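Local structure of eukaryotic translation initiation factor 2A (Schizosaccharomyces pombe, 3WJ9) at residues F149-N154 / G158-L163; R322-A327 / N343-I348; A40-S43 / L48-Y51; N355-E360 / S374-V379. The protein probably directs, as a full-length factor, methionyl-tRNAi to 40S ribosomal subunits in a codon-dependent manner during the early steps of translating a small set of mRNAs. All coordinates share one frame; numbering follows the deposited sequence.

Contact 1: F149-N154 / G158-L163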
# COMPACT_ATOMS: atom_id res chain seq x y z
N PHE A 149 -3.82 -4.32 -20.81
CA PHE A 149 -4.52 -3.13 -20.35
C PHE A 149 -6.01 -3.25 -20.64
O PHE A 149 -6.40 -3.85 -21.64
CB PHE A 149 -3.95 -1.87 -21.01
CG PHE A 149 -2.53 -1.57 -20.63
CD1 PHE A 149 -1.48 -2.22 -21.25
CD2 PHE A 149 -2.25 -0.64 -19.65
CE1 PHE A 149 -0.17 -1.94 -20.90
CE2 PHE A 149 -0.95 -0.36 -19.29
CZ PHE A 149 0.09 -1.01 -19.92
N TYR A 150 -6.84 -2.69 -19.77
CA TYR A 150 -8.28 -2.80 -19.92
C TYR A 150 -8.97 -1.45 -19.76
O TYR A 150 -8.39 -0.50 -19.24
CB TYR A 150 -8.86 -3.77 -18.88
CG TYR A 150 -8.43 -5.22 -19.04
CD1 TYR A 150 -7.16 -5.63 -18.66
CD2 TYR A 150 -9.30 -6.16 -19.56
CE1 TYR A 150 -6.77 -6.95 -18.80
CE2 TYR A 150 -8.92 -7.48 -19.71
CZ TYR A 150 -7.65 -7.87 -19.32
OH TYR A 150 -7.26 -9.18 -19.46
N GLU A 151 -10.21 -1.37 -20.24
CA GLU A 151 -11.09 -0.26 -19.88
C GLU A 151 -11.95 -0.71 -18.71
O GLU A 151 -12.67 -1.70 -18.82
CB GLU A 151 -11.98 0.16 -21.06
CG GLU A 151 -11.33 1.11 -22.04
CD GLU A 151 -12.32 1.65 -23.05
OE1 GLU A 151 -12.05 2.71 -23.65
OE2 GLU A 151 -13.37 1.01 -23.25
N THR A 152 -11.88 0.00 -17.59
CA THR A 152 -12.59 -0.42 -16.39
C THR A 152 -14.10 -0.47 -16.59
O THR A 152 -14.78 -1.35 -16.08
CB THR A 152 -12.27 0.51 -15.19
OG1 THR A 152 -12.66 1.85 -15.51
CG2 THR A 152 -10.78 0.46 -14.87
N GLY A 153 -14.61 0.49 -17.36
CA GLY A 153 -16.03 0.52 -17.69
C GLY A 153 -16.48 -0.73 -18.41
O GLY A 153 -17.52 -1.30 -18.09
N ASN A 154 -15.69 -1.16 -19.38
CA ASN A 154 -16.00 -2.35 -20.16
C ASN A 154 -14.76 -3.21 -20.35
O ASN A 154 -14.17 -3.22 -21.42
CB ASN A 154 -16.57 -1.95 -21.52
CG ASN A 154 -17.10 -3.14 -22.29
OD1 ASN A 154 -17.25 -4.24 -21.75
ND2 ASN A 154 -17.40 -2.93 -23.57
N GLY A 158 -12.50 -7.50 -23.17
CA GLY A 158 -11.11 -7.91 -23.29
C GLY A 158 -10.11 -6.77 -23.30
O GLY A 158 -10.50 -5.61 -23.20
N PRO A 159 -8.82 -7.11 -23.42
CA PRO A 159 -7.70 -6.16 -23.44
C PRO A 159 -7.79 -5.14 -24.57
O PRO A 159 -7.73 -5.51 -25.75
CB PRO A 159 -6.48 -7.07 -23.63
CG PRO A 159 -6.90 -8.38 -23.08
CD PRO A 159 -8.35 -8.50 -23.44
N ILE A 160 -7.93 -3.87 -24.22
CA ILE A 160 -7.98 -2.80 -25.21
C ILE A 160 -6.58 -2.50 -25.72
O ILE A 160 -6.40 -1.88 -26.77
CB ILE A 160 -8.61 -1.52 -24.63
CG1 ILE A 160 -9.04 -0.57 -25.75
CG2 ILE A 160 -7.66 -0.84 -23.65
CD1 ILE A 160 -9.64 0.73 -25.27
N ALA A 161 -5.58 -2.96 -24.97
CA ALA A 161 -4.19 -2.71 -25.32
C ALA A 161 -3.26 -3.74 -24.68
O ALA A 161 -3.57 -4.29 -23.62
CB ALA A 161 -3.79 -1.31 -24.90
N LYS A 162 -2.14 -4.00 -25.33
CA LYS A 162 -1.14 -4.94 -24.85
C LYS A 162 0.25 -4.32 -24.96
O LYS A 162 0.44 -3.35 -25.69
CB LYS A 162 -1.20 -6.25 -25.64
CG LYS A 162 -2.60 -6.81 -25.82
CD LYS A 162 -2.59 -8.05 -26.70
CE LYS A 162 -4.00 -8.45 -27.10
NZ LYS A 162 -4.59 -7.48 -28.06
N LEU A 163 1.23 -4.86 -24.24
CA LEU A 163 2.57 -4.30 -24.29
C LEU A 163 3.53 -5.18 -25.10
O LEU A 163 3.49 -6.40 -25.01
CB LEU A 163 3.13 -4.08 -22.88
CG LEU A 163 4.31 -3.10 -22.85
CD1 LEU A 163 3.90 -1.79 -23.50
CD2 LEU A 163 4.80 -2.86 -21.44

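Contact 2: R322-A327 / N343-I348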
# COMPACT_ATOMS: atom_id res chain seq x y z
N ARG A 322 4.44 17.69 6.34
CA ARG A 322 5.15 18.54 7.30
C ARG A 322 5.99 17.71 8.26
O ARG A 322 7.12 18.06 8.57
CB ARG A 322 4.16 19.40 8.09
CG ARG A 322 4.85 20.35 9.06
CD ARG A 322 3.87 20.96 10.06
NE ARG A 322 4.56 21.81 11.03
CZ ARG A 322 3.99 22.32 12.11
NH1 ARG A 322 2.72 22.06 12.38
NH2 ARG A 322 4.69 23.09 12.94
N TYR A 323 5.42 16.60 8.74
CA TYR A 323 6.08 15.78 9.75
C TYR A 323 6.74 14.54 9.17
O TYR A 323 6.26 13.97 8.19
CB TYR A 323 5.07 15.37 10.83
CG TYR A 323 4.30 16.53 11.41
CD1 TYR A 323 4.94 17.50 12.18
CD2 TYR A 323 2.94 16.66 11.20
CE1 TYR A 323 4.25 18.56 12.71
CE2 TYR A 323 2.23 17.72 11.74
CZ TYR A 323 2.89 18.67 12.49
OH TYR A 323 2.20 19.73 13.03
N ILE A 324 7.84 14.12 9.78
CA ILE A 324 8.55 12.92 9.36
C ILE A 324 8.71 11.97 10.55
O ILE A 324 9.25 12.34 11.59
CB ILE A 324 9.93 13.25 8.76
CG1 ILE A 324 9.78 14.28 7.63
CG2 ILE A 324 10.61 11.99 8.25
CD1 ILE A 324 11.10 14.68 6.99
N LEU A 325 8.24 10.73 10.38
CA LEU A 325 8.27 9.74 11.45
C LEU A 325 9.44 8.78 11.28
O LEU A 325 9.79 8.41 10.16
CB LEU A 325 6.94 8.97 11.50
CG LEU A 325 6.68 7.98 12.63
CD1 LEU A 325 5.20 7.96 12.96
CD2 LEU A 325 7.14 6.58 12.26
N LEU A 326 10.05 8.39 12.40
CA LEU A 326 11.16 7.44 12.36
C LEU A 326 11.03 6.44 13.50
O LEU A 326 11.13 6.81 14.67
CB LEU A 326 12.50 8.18 12.43
CG LEU A 326 13.74 7.33 12.13
CD1 LEU A 326 13.64 6.70 10.75
CD2 LEU A 326 15.01 8.16 12.25
N ALA A 327 10.80 5.18 13.16
CA ALA A 327 10.48 4.17 14.16
C ALA A 327 11.26 2.88 13.98
O ALA A 327 11.94 2.67 12.97
CB ALA A 327 8.99 3.89 14.15
N ASN A 343 10.56 23.05 10.34
CA ASN A 343 11.19 23.69 11.50
C ASN A 343 12.71 23.46 11.60
O ASN A 343 13.29 23.63 12.67
CB ASN A 343 10.52 23.20 12.79
CG ASN A 343 10.65 24.21 13.93
OD1 ASN A 343 11.43 25.16 13.85
ND2 ASN A 343 9.92 23.97 15.01
N ASN A 344 13.35 23.12 10.48
CA ASN A 344 14.77 22.69 10.43
C ASN A 344 14.90 21.35 11.11
O ASN A 344 15.60 21.26 12.13
CB ASN A 344 15.72 23.68 11.12
CG ASN A 344 15.49 25.09 10.71
OD1 ASN A 344 15.19 25.93 11.56
ND2 ASN A 344 15.62 25.39 9.42
N MSE A 345 14.11 20.37 10.70
CA MSE A 345 14.30 19.00 11.11
C MSE A 345 14.39 18.91 12.61
O MSE A 345 15.18 18.08 13.11
CB MSE A 345 15.55 18.42 10.44
CG MSE A 345 15.31 16.98 9.99
SE MSE A 345 13.65 16.82 8.93
CE MSE A 345 13.81 14.91 8.48
N LYS A 346 13.62 19.70 13.33
CA LYS A 346 13.55 19.56 14.79
C LYS A 346 12.76 18.32 15.14
O LYS A 346 11.84 17.93 14.41
CB LYS A 346 12.88 20.76 15.48
CG LYS A 346 13.41 22.14 15.18
CD LYS A 346 14.92 22.26 15.16
CE LYS A 346 15.31 23.72 15.02
NZ LYS A 346 16.76 23.92 14.76
N LYS A 347 13.11 17.70 16.25
CA LYS A 347 12.27 16.67 16.82
C LYS A 347 11.36 17.32 17.86
O LYS A 347 11.82 18.11 18.69
CB LYS A 347 13.10 15.56 17.45
CG LYS A 347 12.37 14.24 17.54
CD LYS A 347 13.31 13.08 17.82
CE LYS A 347 14.11 13.32 19.09
NZ LYS A 347 13.23 13.46 20.28
N ILE A 348 10.07 17.01 17.78
CA ILE A 348 9.09 17.59 18.68
C ILE A 348 8.53 16.53 19.62
O ILE A 348 7.89 16.85 20.62
CB ILE A 348 7.92 18.23 17.91
CG1 ILE A 348 7.08 17.15 17.23
CG2 ILE A 348 8.44 19.23 16.89
CD1 ILE A 348 5.82 17.67 16.57

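Contact 3: A40-S43 / L48-Y51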
# COMPACT_ATOMS: atom_id res chain seq x y z
N ALA A 40 -10.37 -7.13 6.33
CA ALA A 40 -11.07 -5.85 6.23
C ALA A 40 -10.21 -4.79 5.55
O ALA A 40 -8.98 -4.87 5.57
CB ALA A 40 -11.51 -5.38 7.61
N CYS A 41 -10.86 -3.78 4.96
CA CYS A 41 -10.14 -2.68 4.31
C CYS A 41 -11.04 -1.48 3.98
O CYS A 41 -12.27 -1.60 3.92
CB CYS A 41 -9.46 -3.17 3.02
SG CYS A 41 -10.59 -3.72 1.72
N TYR A 42 -10.41 -0.33 3.76
CA TYR A 42 -11.10 0.88 3.32
C TYR A 42 -10.84 1.14 1.84
O TYR A 42 -9.80 0.74 1.31
CB TYR A 42 -10.65 2.11 4.12
CG TYR A 42 -11.30 2.29 5.48
CD1 TYR A 42 -12.64 2.65 5.59
CD2 TYR A 42 -10.56 2.15 6.64
CE1 TYR A 42 -13.23 2.83 6.83
CE2 TYR A 42 -11.14 2.33 7.89
CZ TYR A 42 -12.48 2.67 7.97
OH TYR A 42 -13.05 2.85 9.21
N SER A 43 -11.78 1.81 1.18
CA SER A 43 -11.53 2.35 -0.15
C SER A 43 -10.56 3.52 -0.01
O SER A 43 -10.57 4.20 1.02
CB SER A 43 -12.83 2.78 -0.83
OG SER A 43 -13.53 3.74 -0.05
N LEU A 48 -15.96 3.95 1.63
CA LEU A 48 -16.50 2.60 1.79
C LEU A 48 -15.67 1.73 2.72
O LEU A 48 -14.49 1.97 2.94
CB LEU A 48 -16.63 1.92 0.42
CG LEU A 48 -17.63 2.52 -0.57
CD1 LEU A 48 -17.65 1.73 -1.87
CD2 LEU A 48 -19.01 2.57 0.05
N PHE A 49 -16.32 0.70 3.27
CA PHE A 49 -15.66 -0.26 4.15
C PHE A 49 -16.07 -1.68 3.79
O PHE A 49 -17.26 -1.99 3.68
CB PHE A 49 -15.99 0.04 5.61
CG PHE A 49 -15.49 -1.01 6.57
CD1 PHE A 49 -14.17 -1.03 6.98
CD2 PHE A 49 -16.35 -1.97 7.08
CE1 PHE A 49 -13.71 -1.99 7.86
CE2 PHE A 49 -15.90 -2.93 7.96
CZ PHE A 49 -14.58 -2.94 8.35
N ALA A 50 -15.09 -2.56 3.60
CA ALA A 50 -15.36 -3.95 3.26
C ALA A 50 -14.69 -4.89 4.24
O ALA A 50 -13.54 -4.69 4.62
CB ALA A 50 -14.89 -4.24 1.84
N TYR A 51 -15.41 -5.93 4.65
CA TYR A 51 -14.81 -6.97 5.48
C TYR A 51 -15.21 -8.35 4.98
O TYR A 51 -16.31 -8.55 4.48
CB TYR A 51 -15.20 -6.79 6.95
CG TYR A 51 -16.68 -6.93 7.22
CD1 TYR A 51 -17.52 -5.83 7.18
CD2 TYR A 51 -17.23 -8.16 7.54
CE1 TYR A 51 -18.87 -5.95 7.44
CE2 TYR A 51 -18.58 -8.29 7.80
CZ TYR A 51 -19.40 -7.19 7.74
OH TYR A 51 -20.74 -7.31 8.00

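Contact 4: N355-E360 / S374-V379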
# COMPACT_ATOMS: atom_id res chain seq x y z
N ASN A 355 7.02 -3.52 20.44
CA ASN A 355 6.33 -4.56 19.70
C ASN A 355 5.28 -4.03 18.72
O ASN A 355 4.43 -4.78 18.24
CB ASN A 355 5.67 -5.54 20.67
CG ASN A 355 6.68 -6.31 21.50
OD1 ASN A 355 7.65 -6.84 20.96
ND2 ASN A 355 6.46 -6.37 22.81
N CYS A 356 5.35 -2.73 18.41
CA CYS A 356 4.43 -2.13 17.46
C CYS A 356 4.65 -2.72 16.07
O CYS A 356 5.77 -2.74 15.56
CB CYS A 356 4.60 -0.61 17.43
SG CYS A 356 3.60 0.24 16.20
N THR A 357 3.56 -3.19 15.46
CA THR A 357 3.63 -3.84 14.16
C THR A 357 2.95 -2.99 13.09
O THR A 357 2.94 -3.35 11.91
CB THR A 357 2.98 -5.23 14.19
OG1 THR A 357 1.56 -5.09 14.29
CG2 THR A 357 3.50 -6.03 15.38
N TYR A 358 2.37 -1.88 13.51
CA TYR A 358 1.66 -0.99 12.59
C TYR A 358 1.56 0.42 13.15
O TYR A 358 1.21 0.61 14.32
CB TYR A 358 0.26 -1.54 12.29
CG TYR A 358 -0.54 -0.65 11.39
CD1 TYR A 358 -0.45 -0.77 10.01
CD2 TYR A 358 -1.40 0.31 11.90
CE1 TYR A 358 -1.18 0.04 9.17
CE2 TYR A 358 -2.13 1.12 11.08
CZ TYR A 358 -2.02 0.99 9.71
OH TYR A 358 -2.76 1.80 8.89
N CYS A 359 1.86 1.42 12.32
CA CYS A 359 1.78 2.82 12.72
C CYS A 359 1.35 3.69 11.55
O CYS A 359 1.72 3.43 10.40
CB CYS A 359 3.13 3.28 13.28
SG CYS A 359 3.22 5.04 13.70
N GLU A 360 0.57 4.73 11.83
CA GLU A 360 -0.02 5.54 10.77
C GLU A 360 -0.53 6.89 11.28
O GLU A 360 -1.16 6.97 12.33
CB GLU A 360 -1.17 4.77 10.11
CG GLU A 360 -1.83 5.48 8.93
CD GLU A 360 -3.07 4.75 8.44
OE1 GLU A 360 -3.55 3.85 9.16
OE2 GLU A 360 -3.55 5.06 7.33
N SER A 374 -1.56 -9.63 15.85
CA SER A 374 -1.38 -11.06 15.64
C SER A 374 -1.68 -11.33 14.16
O SER A 374 -2.48 -10.61 13.56
CB SER A 374 -2.32 -11.86 16.57
OG SER A 374 -2.17 -13.26 16.44
N PRO A 375 -1.04 -12.34 13.55
CA PRO A 375 -0.07 -13.28 14.13
C PRO A 375 1.38 -12.80 14.10
O PRO A 375 2.28 -13.59 14.39
CB PRO A 375 -0.23 -14.52 13.25
CG PRO A 375 -0.57 -13.96 11.92
CD PRO A 375 -1.38 -12.71 12.17
N ARG A 376 1.62 -11.53 13.77
CA ARG A 376 2.98 -10.99 13.85
C ARG A 376 3.42 -10.95 15.31
O ARG A 376 4.61 -10.91 15.61
CB ARG A 376 3.06 -9.60 13.21
CG ARG A 376 4.48 -9.08 13.06
CD ARG A 376 4.54 -7.79 12.26
NE ARG A 376 5.88 -7.21 12.28
CZ ARG A 376 6.20 -6.05 11.72
NH1 ARG A 376 5.28 -5.33 11.08
NH2 ARG A 376 7.44 -5.60 11.79
N LEU A 377 2.44 -10.97 16.21
CA LEU A 377 2.70 -11.11 17.64
C LEU A 377 1.48 -11.67 18.37
O LEU A 377 0.38 -11.14 18.25
CB LEU A 377 3.10 -9.77 18.25
CG LEU A 377 4.01 -9.93 19.47
CD1 LEU A 377 5.36 -10.49 19.04
CD2 LEU A 377 4.17 -8.63 20.22
N ARG A 378 1.70 -12.73 19.15
CA ARG A 378 0.59 -13.41 19.82
C ARG A 378 0.42 -12.95 21.27
O ARG A 378 -0.32 -13.57 22.04
CB ARG A 378 0.80 -14.93 19.77
CG ARG A 378 1.18 -15.45 18.40
CD ARG A 378 0.73 -16.88 18.20
NE ARG A 378 -0.72 -16.98 18.15
CZ ARG A 378 -1.45 -16.78 17.05
NH1 ARG A 378 -0.86 -16.46 15.91
NH2 ARG A 378 -2.77 -16.88 17.10
N VAL A 379 1.11 -11.88 21.64
CA VAL A 379 1.01 -11.32 22.98
C VAL A 379 0.94 -9.79 22.95
O VAL A 379 1.52 -9.15 22.07
CB VAL A 379 2.20 -11.76 23.87
CG1 VAL A 379 2.07 -13.23 24.26
CG2 VAL A 379 3.52 -11.50 23.16

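Contact 1: F149-N154 / G158-L163
Phe149 and Ala161 pack CB against CB, 3.9 Å apart, on the same face of the sheet, and this pair is the apolar centre of the contact. The Phe149 ring, swung beside its own backbone N with chi1 at -66°, turns an edge to the second strand: CE1 reaches Leu163 CB at 4.4 Å, and the carbonyl oxygen of Ala161 lies at that edge in the ring plane. Val181 and Ile200 pack against the same phenyl group, while Phe203 covers Ala161 and Leu163, so this face is turned toward the neighbouring sheet. Next along the chain, Tyr150 lies side by side with Pro159. The proline CA sits over one ring face, toward the rim, in a CH-pi contact 4.3 Å from the centroid, and Pro159 CG comes to 3.9 Å from Tyr150 CZ. Farther out, Ile160 sends CD1 obliquely across the extended chain of Glu151, reaching OE1 at 3.5 Å; the other carboxylate oxygen makes a long, weak ion pair with Lys157. The backbone holds the two segments in register. Phe149 N donates to Ala161 O over 2.8 Å, whereas the return bond from Ile160 N to Phe149 O, 3.0 Å long, is bent to 127° and weak. That asymmetry goes with two residues, Ile160 and Ala161, standing opposite the single Phe149. It is a classic beta bulge, set in the hairpin whose strand 161-162 forms the outer edge of a four-stranded antiparallel propeller blade.

Contact 2: R322-A327 / N343-I348
Ile324 and the selenomethionine Met345 make the larger of two apolar contacts between these segments, their side chains lying crosswise. Ile324 extends its ethyl arm toward the 343-348 segment, with CG1 beside the backbone N (chi1 -54°) and CD1 as the leading atom. Met345 comes to it by its end: the chain bends at chi2 (51°), bringing SE to 3.9 Å from Ile324 CD1. The terminal methyl is modelled still nearer, but its exact place is doubtful. Ile296 touches both side chains, so strand 292-297 of the preceding sheet helps to enclose the pair. The second apolar contact is slighter: Ile348 CD1 approaches Tyr323 CE1 obliquely at 4.3 Å. Within the 322-327 segment the Arg322 guanidinium packs one face on Tyr323, whose CE1 sits 3.4 Å above its plane, toward the rim.

Polar bonding goes to residues outside the pair: Arg322 NE makes a salt bridge with Asp340, and Lys347 NZ a hydrogen bond with Thr350 OG1. Strand 323-327 takes its backbone bonds from the strands on either side, Ile324 with Phe339 and Leu325 with Ile316.

Strands 323-327 and 346-352 are the second and fourth of the sheet in WD repeat 3, with 335-340 separating them. The segments are therefore joined by dispersive contact of apolar side chains from the turn (Met345) and the last strand (Ile348), while directional bonding is left to the neighbouring strands.

Contact 3: A40-S43 / L48-Y51
Phe49 and Tyr42 meet because their first torsions swing the two rings toward one another on the same face of the hairpin. Phe49 has CG trans to the backbone N (chi1 173°), and Tyr42 carries its ring beside the backbone N (chi1 -81°). The edge of Phe49 then points at the face of Tyr42, with CD1 4.0 Å above that ring toward its rim. This edge-to-face pair has centroids 5.5 Å apart and planes inclined at 60°. The far end of the phenyl ring rests on Ala40, CZ lying 4.0 Å from CB. Beyond the hairpin, Phe405 meets the Tyr42 ring nearly perpendicularly, Leu17 touches both aromatics, and the phenolic OH is hydrogen-bonded to Gln6.

On the reverse face Cys41 SG reaches Ala50 CB at 4.3 Å, and Phe81 of the next sheet packs on both. The backbones of these two residues form a hydrogen-bonded pair: Cys41 N to Ala50 O is 2.9 Å, and the return bond from Ala50 N to Cys41 O is 3.0 Å. Toward the turn, Ser43 grips Leu48 twice. Its N donates to Leu48 O, and its side-chain OG, not its backbone O, receives Leu48 N at 3.0 Å. The whole is an antiparallel beta hairpin, strands 37-42 and 48-53, forming the first two strands of a four-stranded propeller blade.

Contact 4: N355-E360 / S374-V379
Arg376 lays its aliphatic chain along Thr357, the two side chains running antiparallel alongside one another. Extended from CG to NE and starting from a trans chi1 of -171°, the arginine brings CD to 3.6 Å from Thr357 CB and 3.7 Å from Thr357 CG2. Its guanidinium continues over the threonine backbone, with Thr357 CA beneath one face. NH1 ends 3.2 Å from Thr357 O, but the angle is too poor for a hydrogen bond, and the overlap rests on van der Waals contact with the methylene chain. Thr357 has its methyl turned to the arginine, while OG1 is engaged by the hydroxyl of Thr373.

The next residue of the loop, Leu377, comes in perpendicular to Asn355. A single methyl does the touching: Leu377 CD2 stands 3.5 Å from Asn355 CB and 3.6 Å from Asn355 CG, packing against the root of the amide. The leucine also touches Val372, and its carbonyl oxygen accepts a hydrogen bond from the side chain of Asn381, just before strand 382-387.

Thr357 and Tyr358 both stand opposite Ala371, a classic beta bulge at the entry to strand 358-361. The contact lies at the surface, in WD repeat 4, where the loop between strands 367-372 and 382-387 folds beside the lead-in to strand 358-361.

The four contacts sit in four different sheets of the N-terminal beta-propeller part of a longer factor, in the chain order contact 3, contact 1, contact 2, contact 4. Contacts 2 and 4 are direct neighbours, in WD repeats 3 and 4: Leu325 CD1 packs on Cys359 SG at 3.6 Å, and strand 346-352 is followed in the chain by strand 358-361. Contact 3, near the start of the chain, comes within about 8 Å of contact 4 between nearest atoms, and Phe405 touches Tyr42 of the one and Tyr358 of the other. Contact 1 lies across the chain's centre from contacts 2 and 4, its centre 43 Å and 39 Å from theirs.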